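Long-range contacts in uncharacterized ACR, COG1565 superfamily (Burkholderia thailandensis, PDB 4F3N), which is of uncertain function but has a methyltransferase fold that binds S-adenosyl-L-homocysteine and may, like its family, methylate protein arginines symmetrically: residues A[124-129]-A[157-162]; A[222-227]-A[271-276]; A[296-301]-A[339-344]. All coordinates share one frame; numbering follows the deposited sequence.

Interaction 1 of 3, residues A[124-129]-A[157-162]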
# COMPACT_ATOMS: atom_id res chain seq x y z
N THR A 124 15.88 -10.03 -1.71
CA THR A 124 15.74 -10.35 -0.32
C THR A 124 14.38 -10.92 -0.02
O THR A 124 14.28 -11.91 0.69
CB THR A 124 16.02 -9.11 0.56
OG1 THR A 124 17.32 -8.61 0.21
CG2 THR A 124 15.97 -9.48 2.08
N LEU A 125 13.32 -10.27 -0.52
CA LEU A 125 11.94 -10.76 -0.30
C LEU A 125 11.74 -12.19 -0.80
O LEU A 125 10.94 -12.92 -0.27
CB LEU A 125 10.92 -9.84 -0.96
CG LEU A 125 9.44 -10.14 -0.91
CD1 LEU A 125 8.97 -10.16 0.54
CD2 LEU A 125 8.66 -9.08 -1.75
N ALA A 126 12.45 -12.55 -1.88
CA ALA A 126 12.38 -13.88 -2.47
C ALA A 126 12.64 -14.97 -1.43
O ALA A 126 12.08 -16.08 -1.50
CB ALA A 126 13.33 -14.00 -3.69
N ARG A 127 13.48 -14.69 -0.43
CA ARG A 127 13.76 -15.72 0.57
C ARG A 127 12.58 -16.13 1.46
O ARG A 127 12.20 -17.31 1.46
CB ARG A 127 15.01 -15.35 1.36
CG ARG A 127 16.19 -15.38 0.39
CD ARG A 127 17.49 -14.84 0.94
NE ARG A 127 18.47 -14.78 -0.16
CZ ARG A 127 19.77 -14.59 0.01
NH1 ARG A 127 20.28 -14.42 1.23
NH2 ARG A 127 20.57 -14.56 -1.06
N PRO A 128 11.97 -15.17 2.18
CA PRO A 128 10.71 -15.56 2.86
C PRO A 128 9.58 -15.97 1.94
O PRO A 128 8.75 -16.80 2.34
CB PRO A 128 10.35 -14.31 3.70
CG PRO A 128 11.15 -13.18 3.08
CD PRO A 128 12.36 -13.77 2.44
N VAL A 129 9.49 -15.44 0.72
CA VAL A 129 8.48 -15.92 -0.21
C VAL A 129 8.71 -17.41 -0.50
O VAL A 129 7.80 -18.21 -0.41
CB VAL A 129 8.44 -15.08 -1.49
CG1 VAL A 129 7.55 -15.69 -2.58
CG2 VAL A 129 7.89 -13.69 -1.10
N THR A 157 12.64 -13.36 -11.12
CA THR A 157 14.03 -13.66 -11.40
C THR A 157 14.76 -14.24 -10.18
O THR A 157 15.48 -15.28 -10.24
CB THR A 157 14.74 -12.40 -11.93
OG1 THR A 157 14.15 -12.03 -13.18
CG2 THR A 157 16.21 -12.68 -12.23
N ALA A 158 14.52 -13.63 -9.04
CA ALA A 158 15.21 -14.05 -7.83
C ALA A 158 14.74 -15.42 -7.38
O ALA A 158 15.57 -16.25 -6.95
CB ALA A 158 15.07 -13.02 -6.72
N LEU A 159 13.43 -15.66 -7.41
CA LEU A 159 12.93 -16.98 -7.05
C LEU A 159 13.51 -18.08 -7.96
O LEU A 159 13.96 -19.13 -7.49
CB LEU A 159 11.41 -17.04 -7.06
CG LEU A 159 10.69 -16.37 -5.90
CD1 LEU A 159 9.20 -16.13 -6.30
CD2 LEU A 159 10.85 -17.13 -4.58
N ALA A 160 13.48 -17.83 -9.25
CA ALA A 160 14.04 -18.80 -10.23
C ALA A 160 15.50 -19.05 -9.96
O ALA A 160 15.97 -20.20 -10.02
CB ALA A 160 13.84 -18.29 -11.64
N ALA A 161 16.25 -17.99 -9.66
CA ALA A 161 17.70 -18.13 -9.37
C ALA A 161 17.98 -19.00 -8.14
O ALA A 161 19.03 -19.62 -8.06
CB ALA A 161 18.36 -16.73 -9.22
N LEU A 162 17.06 -18.97 -7.18
CA LEU A 162 17.07 -19.77 -5.95
C LEU A 162 16.46 -21.18 -6.11
O LEU A 162 16.41 -21.94 -5.15
CB LEU A 162 16.31 -19.05 -4.81
CG LEU A 162 17.02 -17.81 -4.32
CD1 LEU A 162 16.12 -17.00 -3.40
CD2 LEU A 162 18.38 -18.13 -3.67

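Interaction 2 of 3, residues A[222-227]-A[271-276]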
# COMPACT_ATOMS: atom_id res chain seq x y z
N VAL A 222 -9.55 6.35 2.06
CA VAL A 222 -9.77 6.50 3.51
C VAL A 222 -10.92 7.48 3.74
O VAL A 222 -11.21 8.31 2.88
CB VAL A 222 -8.52 6.99 4.26
CG1 VAL A 222 -7.37 5.97 4.12
CG2 VAL A 222 -8.06 8.40 3.78
N ARG A 223 -11.57 7.35 4.90
CA ARG A 223 -12.49 8.39 5.34
C ARG A 223 -11.72 9.25 6.36
O ARG A 223 -10.77 8.79 6.98
CB ARG A 223 -13.78 7.78 5.89
CG ARG A 223 -14.67 7.27 4.77
CD ARG A 223 -15.82 6.36 5.23
NE ARG A 223 -17.07 7.08 5.41
CZ ARG A 223 -18.16 6.95 4.64
NH1 ARG A 223 -18.21 6.11 3.61
NH2 ARG A 223 -19.24 7.67 4.91
N LEU A 224 -12.12 10.50 6.50
CA LEU A 224 -11.53 11.37 7.48
C LEU A 224 -12.51 11.60 8.61
O LEU A 224 -13.73 11.74 8.42
CB LEU A 224 -11.15 12.68 6.83
CG LEU A 224 -10.13 12.57 5.68
CD1 LEU A 224 -9.87 13.90 4.98
CD2 LEU A 224 -8.81 12.02 6.21
N VAL A 225 -11.98 11.66 9.82
CA VAL A 225 -12.83 11.87 10.98
C VAL A 225 -12.23 12.97 11.83
O VAL A 225 -10.99 13.10 11.89
CB VAL A 225 -13.01 10.57 11.79
CG1 VAL A 225 -13.74 9.53 10.95
CG2 VAL A 225 -11.67 10.01 12.33
N ALA A 226 -13.08 13.79 12.44
CA ALA A 226 -12.61 14.95 13.18
C ALA A 226 -13.29 14.98 14.54
O ALA A 226 -14.49 14.76 14.64
CB ALA A 226 -12.93 16.25 12.43
N LYS A 227 -12.52 15.31 15.55
CA LYS A 227 -13.03 15.38 16.94
C LYS A 227 -13.54 16.76 17.23
O LYS A 227 -12.76 17.71 17.32
CB LYS A 227 -11.93 15.04 17.93
CG LYS A 227 -12.42 15.05 19.40
CD LYS A 227 -13.31 13.87 19.71
CE LYS A 227 -13.83 13.88 21.16
NZ LYS A 227 -12.73 13.90 22.15
N VAL A 271 -7.74 15.39 13.83
CA VAL A 271 -8.26 14.97 12.54
C VAL A 271 -7.42 13.78 12.13
O VAL A 271 -6.21 13.81 12.27
CB VAL A 271 -8.23 16.09 11.48
CG1 VAL A 271 -8.80 15.58 10.14
CG2 VAL A 271 -9.07 17.27 11.94
N THR A 272 -8.06 12.70 11.68
CA THR A 272 -7.33 11.49 11.34
C THR A 272 -8.12 10.66 10.33
O THR A 272 -9.21 11.05 9.87
CB THR A 272 -6.98 10.68 12.62
OG1 THR A 272 -5.96 9.73 12.30
CG2 THR A 272 -8.26 10.00 13.24
N GLU A 273 -7.58 9.50 9.98
CA GLU A 273 -8.14 8.67 8.91
C GLU A 273 -8.64 7.39 9.49
O GLU A 273 -8.04 6.87 10.45
CB GLU A 273 -7.06 8.28 7.90
CG GLU A 273 -6.34 9.42 7.23
CD GLU A 273 -5.28 10.03 8.11
OE1 GLU A 273 -4.68 9.28 8.91
OE2 GLU A 273 -5.05 11.25 8.01
N THR A 274 -9.74 6.89 8.92
CA THR A 274 -10.13 5.51 9.03
C THR A 274 -9.90 4.76 7.69
O THR A 274 -9.87 5.37 6.61
CB THR A 274 -11.57 5.32 9.54
OG1 THR A 274 -12.49 5.83 8.58
CG2 THR A 274 -11.77 6.08 10.87
N HIS A 275 -9.73 3.45 7.81
CA HIS A 275 -9.25 2.57 6.72
C HIS A 275 -10.18 1.45 6.37
O HIS A 275 -9.74 0.30 6.19
CB HIS A 275 -7.87 2.02 7.07
CG HIS A 275 -6.92 3.07 7.54
ND1 HIS A 275 -6.87 3.44 8.82
CD2 HIS A 275 -5.97 3.79 6.88
CE1 HIS A 275 -5.95 4.39 8.96
NE2 HIS A 275 -5.40 4.61 7.77
N ASP A 276 -11.49 1.74 6.29
CA ASP A 276 -12.49 0.70 5.99
C ASP A 276 -12.15 -0.06 4.69
O ASP A 276 -12.32 -1.29 4.64
CB ASP A 276 -13.92 1.25 5.90
CG ASP A 276 -14.45 1.76 7.24
OD1 ASP A 276 -14.18 1.16 8.28
OD2 ASP A 276 -15.17 2.75 7.26

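Interaction 3 of 3, residues A[296-301]-A[339-344]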
# COMPACT_ATOMS: atom_id res chain seq x y z
N PHE A 296 1.98 -7.95 3.29
CA PHE A 296 1.74 -6.54 3.00
C PHE A 296 2.86 -5.70 3.52
O PHE A 296 3.24 -5.84 4.68
CB PHE A 296 0.40 -6.10 3.60
CG PHE A 296 -0.77 -6.86 3.04
CD1 PHE A 296 -1.28 -6.59 1.78
CD2 PHE A 296 -1.34 -7.89 3.77
CE1 PHE A 296 -2.38 -7.30 1.28
CE2 PHE A 296 -2.39 -8.63 3.25
CZ PHE A 296 -2.91 -8.33 2.02
N ILE A 297 3.46 -4.89 2.65
CA ILE A 297 4.56 -4.02 2.97
C ILE A 297 4.06 -2.60 2.82
O ILE A 297 3.52 -2.24 1.76
CB ILE A 297 5.74 -4.21 1.97
CG1 ILE A 297 6.14 -5.72 1.96
CG2 ILE A 297 6.94 -3.33 2.38
CD1 ILE A 297 5.90 -6.39 0.63
N ASP A 298 4.20 -1.80 3.87
CA ASP A 298 3.71 -0.43 3.79
C ASP A 298 4.17 0.38 4.97
O ASP A 298 4.58 -0.14 6.02
CB ASP A 298 2.18 -0.42 3.70
CG ASP A 298 1.63 0.48 2.63
OD1 ASP A 298 2.18 1.61 2.42
OD2 ASP A 298 0.64 0.06 1.98
N TYR A 299 4.07 1.69 4.80
CA TYR A 299 4.34 2.61 5.89
C TYR A 299 3.13 2.80 6.80
O TYR A 299 1.97 2.88 6.35
CB TYR A 299 4.85 3.93 5.34
CG TYR A 299 4.09 4.50 4.14
CD1 TYR A 299 4.49 4.20 2.82
CD2 TYR A 299 3.00 5.33 4.31
CE1 TYR A 299 3.83 4.74 1.72
CE2 TYR A 299 2.31 5.86 3.20
CZ TYR A 299 2.74 5.56 1.92
OH TYR A 299 2.07 6.07 0.83
N GLY A 300 3.39 2.78 8.08
CA GLY A 300 2.34 2.90 9.08
C GLY A 300 2.72 2.36 10.44
O GLY A 300 3.91 2.19 10.73
N PHE A 301 1.72 2.16 11.31
CA PHE A 301 1.99 1.91 12.72
C PHE A 301 0.82 1.14 13.30
O PHE A 301 -0.28 1.17 12.76
CB PHE A 301 2.11 3.24 13.56
CG PHE A 301 2.79 4.40 12.86
CD1 PHE A 301 4.16 4.55 12.94
CD2 PHE A 301 2.05 5.38 12.21
CE1 PHE A 301 4.80 5.60 12.30
CE2 PHE A 301 2.68 6.44 11.55
CZ PHE A 301 4.06 6.55 11.62
N ALA A 339 -2.44 7.58 2.65
CA ALA A 339 -2.48 7.67 4.09
C ALA A 339 -1.61 6.55 4.59
O ALA A 339 -1.47 5.55 3.92
CB ALA A 339 -3.88 7.46 4.61
N HIS A 340 -1.04 6.68 5.77
CA HIS A 340 -0.30 5.56 6.37
C HIS A 340 -1.26 4.46 6.74
O HIS A 340 -2.47 4.67 6.82
CB HIS A 340 0.43 6.04 7.59
CG HIS A 340 1.64 6.88 7.32
ND1 HIS A 340 1.71 7.83 6.30
CD2 HIS A 340 2.85 6.93 7.98
CE1 HIS A 340 2.93 8.39 6.32
NE2 HIS A 340 3.62 7.86 7.35
N VAL A 341 -0.74 3.26 6.95
CA VAL A 341 -1.54 2.14 7.29
C VAL A 341 -1.62 1.95 8.79
O VAL A 341 -0.62 2.10 9.51
CB VAL A 341 -0.92 0.88 6.60
CG1 VAL A 341 -1.61 -0.39 7.05
CG2 VAL A 341 -0.97 1.07 5.10
N GLU A 342 -2.81 1.58 9.26
CA GLU A 342 -3.04 1.34 10.69
C GLU A 342 -3.05 -0.17 10.88
O GLU A 342 -4.02 -0.85 10.54
CB GLU A 342 -4.31 2.05 11.13
CG GLU A 342 -4.45 2.14 12.64
CD GLU A 342 -5.05 0.90 13.22
OE1 GLU A 342 -6.28 0.84 13.27
OE2 GLU A 342 -4.29 0.00 13.61
N PHE A 343 -1.91 -0.70 11.33
CA PHE A 343 -1.67 -2.15 11.26
C PHE A 343 -2.46 -2.99 12.25
O PHE A 343 -2.62 -4.20 12.00
CB PHE A 343 -0.17 -2.46 11.35
CG PHE A 343 0.56 -2.23 10.07
CD1 PHE A 343 0.50 -3.16 9.06
CD2 PHE A 343 1.26 -1.08 9.85
CE1 PHE A 343 1.15 -2.94 7.87
CE2 PHE A 343 1.94 -0.84 8.69
CZ PHE A 343 1.89 -1.80 7.66
N SER A 344 -2.98 -2.41 13.33
CA SER A 344 -3.81 -3.20 14.27
C SER A 344 -5.13 -3.63 13.62
O SER A 344 -5.52 -4.79 13.70
CB SER A 344 -4.08 -2.41 15.56
OG SER A 344 -2.85 -2.07 16.16

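Interaction 1 of 3, residues A[124-129]-A[157-162]
A126 and A158 bring two helices of the Rossmann-like methyltransferase fold together, and the contact is a worked example of how small side chains set the spacing while larger ones fill the flanks. Helices 118-136 and 150-161 stand before and after core strand 140-144; their short segments cross at -60° and come within 8.8 Å at the axes. A methyl meets a methyl where they are closest, A126 CB lying 3.6 Å from A158 CB.

L159 flanks this pair on one side. Its CG stands anti to the carbonyl carbon (chi1 -74°), which carries the fork to the other helix although the CB itself does not head there. L159 CD2 settles 3.5 Å from A126 O, a purely van der Waals approach, and also meets A126 CB. The second methyl, CD1, meets V129, whose CG1 lies anti to the backbone N (chi1 171°) and is thereby brought to the fork. The two side chains cross at about a right angle, and V129 CG1 touches both prongs, 4.1 Å from L159 CD1 and as far from L159 CD2.

L162, just past the end of its helix, adds the outer flank. R127 runs extended from CG to NE, and its aliphatic stem passes the leucine roughly at right angles, while its guanidinium makes a long, weak ion pair with E378. Helix 118-136 is kinked near P128, whose nitrogen has no hydrogen to donate, and R127 N bonds to T124 O at 3.1 Å. No hydrogen bond crosses between the segments. Last comes L162 CD1, 4.1 Å from A126 CB and equally far from R127 CG.

Interaction 2 of 3, residues A[222-227]-A[271-276]
T272 O receives the shortest bond of this ladder, from V225 N at 2.8 Å with an N-H...O angle of 166°. The CA-H of L224 reaches the same oxygen at 3.3 Å (L224 CA to T272 O), a second, weaker donor. T272 N returns a bond to V225 O, and R223 and T274 form the second hydrogen-bonded pair through N and O of each.

Side chains alternate between two faces. On one, V225 and T272 lie side by side: both hold a methyl between the backbone N and the carbonyl carbon, the crowded position, and those methyls meet at 3.5 Å (V225 CG2 to T272 CG2). V225 CG1 touches T274 CG2 at 4.0 Å, while T274 OG1 faces R223 CB. The guanidinium of R223 and the carboxylate of D276 do not touch; D276 has a salt bridge with R260 and R223, in the conformer described (one of two), with E234.

On the other face L224 CD2 packs at 3.7 Å against E273 CG. The glutamate bends at chi2 (79°), and its carboxylate is held by Y306 OH through OE1 and by the backbone N atoms of T315 and L316 through OE2, which would favour the charged form although it is buried. A226 CB meets V271 CG2 at 4.0 Å farther along this face. The strand ends at T274, and H275 follows as N-cap of helix 276-288.

Alternating hydrogen-bonded and non-hydrogen-bonded pairs mark a regular antiparallel ladder, here within the five-stranded antiparallel sheet, most of whose strands lie between core strands 210-214 and 293-298 in the sequence.

Interaction 3 of 3, residues A[296-301]-A[339-344]
A short parallel bridge joins G300 and F301 to V341 and E342 where core strand 293-298 turns a corner, beside the S-adenosyl-L-homocysteine site that includes T113 and N214. V341 N donates to Y299 O at 2.8 Å in the carbonyl plane, V341 O accepts from F301 N nearly along the C=O axis, and F343 N reaches F301 O from above the carbonyl plane. G300 (phi 158°, psi -165°) lets V341 O come within 3.1 Å of its CA.

Y299, F301 and H340 form an aromatic cluster on one flank. Y299 CG, between its backbone N and carbonyl carbon (chi1 45°), swings the ring so that CD2 lies over a face of H340, a T-shaped pair, 3.4 Å from H340 ND1. The F301 ring, nearly parallel to the imidazole but slid aside, brings CE2 to 3.6 Å from H340 CD2 and takes a cation-pi contact from R311. V341 CG2 touches D298 CG at 3.6 Å, and on the side away from H340 the F343 ring turns its edge to G300 C and D298 O.

E342 caps helix 343-352 through a weak bond from S344 N, while F343 packs on strand 407-414 and F301 on helix 303-306.

How the interactions relate
The three contacts follow one another along the chain, each closing before the next opens. Interaction 1 pairs helices near strand 140-144, which comes first along the chain in the seven-stranded core sheet, interaction 2 lies in the separate antiparallel sheet, and interaction 3 stands between them. Interactions 1 and 2 have centres about 37 Å apart, on opposite sides of the chain's centre. Interaction 3 is about 24 Å from the first and about 14 Å from the second, centre to centre, and touches only the latter: V222 and E273 pack on A339, and H275 makes a weak hydrogen bond with H340 O. Strand 336-342 thus bridges to G300 and F301, beyond core strand 293-298, and packs on the antiparallel ladder.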